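Protein angel homolog 2 (Homo sapiens, PDB 6RW0) acts as a 2',3'-cyclic phosphatase of the CCR4 family of deadenylases and probably binds the 3'-untranslated regions of mRNAs. Local coordinates at residues D204-Q209 / K263-E268; P280-P283 / S289-C292. All coordinates share one frame; numbering follows the deposited sequence.

Contact 1. Residues D204-Q209 / K263-E268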
loop_
_atom_site.group_PDB
_atom_site.type_symbol
_atom_site.label_atom_id
_atom_site.label_comp_id
_atom_site.label_asym_id
_atom_site.label_seq_id
_atom_site.Cartn_x
_atom_site.Cartn_y
_atom_site.Cartn_z
ATOM N N ASP A 204 -3.439 -2.275 17.263
ATOM C CA ASP A 204 -3.791 -3.700 17.419
ATOM C C ASP A 204 -4.518 -4.160 16.152
ATOM O O ASP A 204 -4.168 -5.174 15.621
ATOM C CB ASP A 204 -4.645 -3.909 18.672
ATOM C CG ASP A 204 -5.878 -3.037 18.810
ATOM O OD1 ASP A 204 -5.898 -1.948 18.283
ATOM O OD2 ASP A 204 -6.785 -3.483 19.451
ATOM N N ILE A 205 -5.479 -3.398 15.664
ATOM C CA ILE A 205 -6.151 -3.755 14.419
ATOM C C ILE A 205 -5.185 -3.676 13.247
ATOM O O ILE A 205 -5.143 -4.579 12.406
ATOM C CB ILE A 205 -7.420 -2.910 14.196
ATOM C CG1 ILE A 205 -8.396 -3.108 15.345
ATOM C CG2 ILE A 205 -8.033 -3.309 12.854
ATOM C CD1 ILE A 205 -9.607 -2.238 15.227
ATOM N N LYS A 206 -4.381 -2.610 13.174
ATOM C CA LYS A 206 -3.450 -2.461 12.059
ATOM C C LYS A 206 -2.508 -3.654 11.939
ATOM O O LYS A 206 -2.279 -4.162 10.834
ATOM C CB LYS A 206 -2.607 -1.202 12.222
ATOM C CG LYS A 206 -3.208 0.078 11.763
ATOM C CD LYS A 206 -2.036 1.026 11.486
ATOM C CE LYS A 206 -2.462 2.216 10.667
ATOM N NZ LYS A 206 -3.274 3.170 11.418
ATOM N N LEU A 207 -1.871 -4.053 13.052
ATOM C CA LEU A 207 -0.925 -5.169 12.999
ATOM C C LEU A 207 -1.625 -6.466 12.629
ATOM O O LEU A 207 -1.050 -7.305 11.923
ATOM C CB LEU A 207 -0.197 -5.340 14.334
ATOM C CG LEU A 207 0.943 -4.347 14.526
ATOM C CD1 LEU A 207 1.422 -4.391 15.961
ATOM C CD2 LEU A 207 2.090 -4.609 13.571
ATOM N N THR A 208 -2.868 -6.651 13.074
ATOM C CA THR A 208 -3.584 -7.875 12.745
ATOM C C THR A 208 -3.976 -7.892 11.271
ATOM O O THR A 208 -3.872 -8.929 10.612
ATOM C CB THR A 208 -4.802 -8.033 13.655
ATOM O OG1 THR A 208 -4.395 -7.982 15.034
ATOM C CG2 THR A 208 -5.491 -9.372 13.448
ATOM N N GLN A 209 -4.428 -6.751 10.739
ATOM C CA GLN A 209 -4.689 -6.643 9.306
ATOM C C GLN A 209 -3.433 -6.946 8.502
ATOM O O GLN A 209 -3.462 -7.715 7.536
ATOM C CB GLN A 209 -5.226 -5.249 8.976
ATOM C CG GLN A 209 -6.595 -4.969 9.572
ATOM C CD GLN A 209 -7.191 -3.644 9.124
ATOM O OE1 GLN A 209 -6.485 -2.760 8.641
ATOM N NE2 GLN A 209 -8.503 -3.501 9.297
ATOM N N LYS A 263 0.961 3.682 19.357
ATOM C CA LYS A 263 2.337 3.924 18.952
ATOM C C LYS A 263 2.773 3.013 17.819
ATOM O O LYS A 263 3.868 3.189 17.277
ATOM C CB LYS A 263 3.286 3.772 20.148
ATOM C CG LYS A 263 2.959 4.714 21.310
ATOM C CD LYS A 263 2.996 6.184 20.923
ATOM C CE LYS A 263 4.415 6.706 20.877
ATOM N NZ LYS A 263 5.128 6.478 22.162
ATOM N N VAL A 264 1.919 2.078 17.421
ATOM C CA VAL A 264 2.264 1.095 16.401
ATOM C C VAL A 264 2.567 1.767 15.072
ATOM O O VAL A 264 3.538 1.417 14.386
ATOM C CB VAL A 264 1.114 0.080 16.268
ATOM C CG1 VAL A 264 1.241 -0.752 15.016
ATOM C CG2 VAL A 264 1.040 -0.798 17.491
ATOM N N SER A 265 1.726 2.716 14.666
ATOM C CA SER A 265 1.805 3.268 13.320
ATOM C C SER A 265 2.681 4.504 13.218
ATOM O O SER A 265 3.055 4.889 12.103
ATOM C CB SER A 265 0.414 3.682 12.841
ATOM O OG SER A 265 -0.030 4.797 13.606
ATOM N N GLY A 266 2.945 5.169 14.331
ATOM C CA GLY A 266 3.755 6.395 14.321
ATOM C C GLY A 266 2.968 7.591 13.814
ATOM O O GLY A 266 3.539 8.640 13.673
ATOM N N GLN A 267 1.669 7.456 13.564
ATOM C CA GLN A 267 0.822 8.584 13.110
ATOM C C GLN A 267 0.602 9.529 14.283
ATOM O O GLN A 267 0.589 9.062 15.347
ATOM C CB GLN A 267 -0.579 8.139 12.709
ATOM C CG GLN A 267 -0.661 7.316 11.436
ATOM C CD GLN A 267 -1.949 6.536 11.437
ATOM O OE1 GLN A 267 -2.127 5.633 12.224
ATOM N NE2 GLN A 267 -2.864 6.912 10.572
ATOM N N GLU A 268 0.294 10.782 14.041
ATOM C CA GLU A 268 0.013 11.735 15.141
ATOM C C GLU A 268 -1.105 11.154 16.043
ATOM O O GLU A 268 -2.187 10.878 15.554
ATOM C CB GLU A 268 -0.382 13.086 14.552
ATOM C CG GLU A 268 0.018 14.267 15.404
ATOM C CD GLU A 268 -0.429 15.598 14.825
ATOM O OE1 GLU A 268 -0.463 15.712 13.595
ATOM O OE2 GLU A 268 -0.756 16.502 15.605
#
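K206 and Q267 reach for each other from opposite directions, and the lysine NZ donates to the amide oxygen OE1 of Q267 over 2.8 Å. K206 lies on helix 203-220, in the half of the endonuclease/exonuclease/phosphatase fold that carries strands 189-195 and 231-236; Q267 belongs to the long loop after strand 253-255. The lysine runs out nearly extended from CG anti to its own carbonyl carbon, then bends at the last bond (chi4 72°), which turns NZ toward the glutamine amide. Its approach is not on a lone pair: NZ sits above the carbonyl plane, 36° out of it. An in-plane lone pair of the same OE1 takes the hydroxyl of S265, with OG 2.6 Å from Q267 OE1. That hydroxyl, S265 OG, also accepts from the backbone N of Q267 at 3.2 Å, an ST turn that folds the loop around G266, whose phi is positive. S265 OG stands between its backbone N and carbonyl carbon (chi1 68°), where it can meet both Q267 groups. The aliphatic part of the lysine passes S265, K206 CD lying 3.9 Å from S265 CB. Next to K206 in the helix, L207 turns its branched end to V264: L207 CG packs 3.6 Å from V264 CG1, and L207 CD1 rests near both valine methyls, while L245 of helix 244-251 touches K206, L207 and V264. NZ has further acceptors in the carbonyls of L197 and Y198, and the latter also takes Q267 NE2. The buried ammonium thus has three neutral carbonyl-type oxygens as acceptors, whose dipoles probably stabilise its charge. With S265 OG on OE1 and the Y198 carbonyl on NE2, the Q267 amide is held at both ends, which probably fixes its rotation; its side chain lies about 10 Å from the bound magnesium ion.

Contact 2. Residues P280-P283 / S289-C292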
loop_
_atom_site.group_PDB
_atom_site.type_symbol
_atom_site.label_atom_id
_atom_site.label_comp_id
_atom_site.label_asym_id
_atom_site.label_seq_id
_atom_site.Cartn_x
_atom_site.Cartn_y
_atom_site.Cartn_z
ATOM N N PRO A 280 -1.055 -12.910 22.918
ATOM C CA PRO A 280 -0.818 -12.438 21.556
ATOM C C PRO A 280 -1.758 -11.281 21.206
ATOM O O PRO A 280 -2.743 -10.993 21.905
ATOM C CB PRO A 280 -1.152 -13.668 20.707
ATOM C CG PRO A 280 -2.301 -14.270 21.449
ATOM C CD PRO A 280 -1.929 -14.102 22.923
ATOM N N ILE A 281 -1.457 -10.649 20.075
ATOM C CA ILE A 281 -2.197 -9.461 19.665
ATOM C C ILE A 281 -3.629 -9.821 19.306
ATOM O O ILE A 281 -4.566 -9.073 19.610
ATOM C CB ILE A 281 -1.476 -8.770 18.497
ATOM C CG1 ILE A 281 -0.106 -8.247 18.945
ATOM C CG2 ILE A 281 -2.337 -7.642 17.922
ATOM C CD1 ILE A 281 0.748 -7.691 17.798
ATOM N N TRP A 282 -3.802 -10.944 18.626
ATOM C CA TRP A 282 -5.099 -11.399 18.080
ATOM C C TRP A 282 -5.420 -12.789 18.617
ATOM O O TRP A 282 -4.507 -13.481 19.012
ATOM C CB TRP A 282 -5.043 -11.358 16.544
ATOM C CG TRP A 282 -4.018 -12.257 15.932
ATOM C CD1 TRP A 282 -4.079 -13.609 15.787
ATOM C CD2 TRP A 282 -2.765 -11.855 15.372
ATOM N NE1 TRP A 282 -2.949 -14.071 15.185
ATOM C CE2 TRP A 282 -2.120 -13.023 14.924
ATOM C CE3 TRP A 282 -2.128 -10.626 15.212
ATOM C CZ2 TRP A 282 -0.876 -12.989 14.317
ATOM C CZ3 TRP A 282 -0.895 -10.596 14.615
ATOM C CH2 TRP A 282 -0.278 -11.764 14.183
ATOM N N PRO A 283 -6.694 -13.190 18.677
ATOM C CA PRO A 283 -7.033 -14.470 19.255
ATOM C C PRO A 283 -6.730 -15.705 18.392
ATOM O O PRO A 283 -6.584 -15.591 17.237
ATOM C CB PRO A 283 -8.534 -14.339 19.529
ATOM C CG PRO A 283 -9.015 -13.413 18.470
ATOM C CD PRO A 283 -7.890 -12.416 18.335
ATOM N N SER A 289 -0.515 -17.718 12.900
ATOM C CA SER A 289 0.524 -17.886 13.934
ATOM C C SER A 289 1.241 -16.564 14.180
ATOM O O SER A 289 1.126 -15.661 13.387
ATOM C CB SER A 289 1.511 -18.936 13.512
ATOM O OG SER A 289 2.402 -18.420 12.554
ATOM N N GLN A 290 2.133 -16.541 15.163
ATOM C CA GLN A 290 2.997 -15.370 15.459
ATOM C C GLN A 290 4.056 -15.164 14.361
ATOM O O GLN A 290 4.747 -14.199 14.459
ATOM C CB GLN A 290 3.670 -15.496 16.823
ATOM C CG GLN A 290 2.686 -15.529 17.968
ATOM C CD GLN A 290 1.936 -14.233 18.074
ATOM O OE1 GLN A 290 0.893 -14.091 17.476
ATOM N NE2 GLN A 290 2.467 -13.278 18.824
ATOM N N ASN A 291 4.280 -16.114 13.453
ATOM C CA ASN A 291 5.136 -15.945 12.266
ATOM C C ASN A 291 4.293 -15.456 11.071
ATOM O O ASN A 291 4.816 -15.499 9.987
ATOM C CB ASN A 291 5.889 -17.231 11.951
ATOM C CG ASN A 291 6.845 -17.625 13.050
ATOM O OD1 ASN A 291 7.263 -16.809 13.836
ATOM N ND2 ASN A 291 7.190 -18.890 13.094
ATOM N N CYS A 292 3.020 -15.091 11.275
ATOM C CA CYS A 292 2.166 -14.525 10.226
ATOM C C CYS A 292 1.927 -15.509 9.083
ATOM O O CYS A 292 1.897 -15.131 7.907
ATOM C CB CYS A 292 2.686 -13.177 9.715
ATOM S SG CYS A 292 2.682 -11.905 10.990
HETATM O O HOH W 1 0.007 -11.765 17.795
#
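P280-P283 and S289-C292 are both irregular, and their nearest CA atoms are those of P280 and Q290, 7.8 Å apart. P280 follows a cis peptide bond. S289 to C292 form a type I beta turn, closed by C292 N on S289 O at 2.9 Å, and S289 OG accepts from N291 N in an ST turn. The same S289 O lies in the plane of the W282 indole at its edge, 3.5 Å from W282 CZ2. Q290 bends at chi2 (-64°), which brings OE1 back to the ring, 3.7 Å above its plane and offset toward the rim, with the amide and ring planes 58° apart. P280 CB touches Q290 OE1 at 3.8 Å. A water over that face accepts from I281 N, 2.9 Å from the water O, and donates to Q290 OE1, bridging the two segments. C292 SG approaches the ring obliquely, 4.4 Å from W282 CH2. W282 NE1 is bound to the carbonyl of I288, just before the turn. Helix 203-220 meets the indole through T208 and A211, the latter also touching C292, while L330 of strand 329-331 packs against I281, W282 and Q290.

How the contacts relate
Both contacts tie the long excursion between strands 253-255 and 329-331 to helix 203-220: contact 1 directly, with the helix as one of its segments, and contact 2 by folding two parts of the excursion together against it. They meet at T208 and L207, where T208 OG1 lies 3.5 Å from W282 CE3 and L207 CD1 lies 3.8 Å from I281 CD1. Contact 1 is wholly buried, its charged amine met by protein oxygens, toward the side of the bound magnesium ion. Contact 2, farther from the chain's centre and partly buried, uses an indole, a neutral glutamine amide, a proline and a bridging water instead of a charged group.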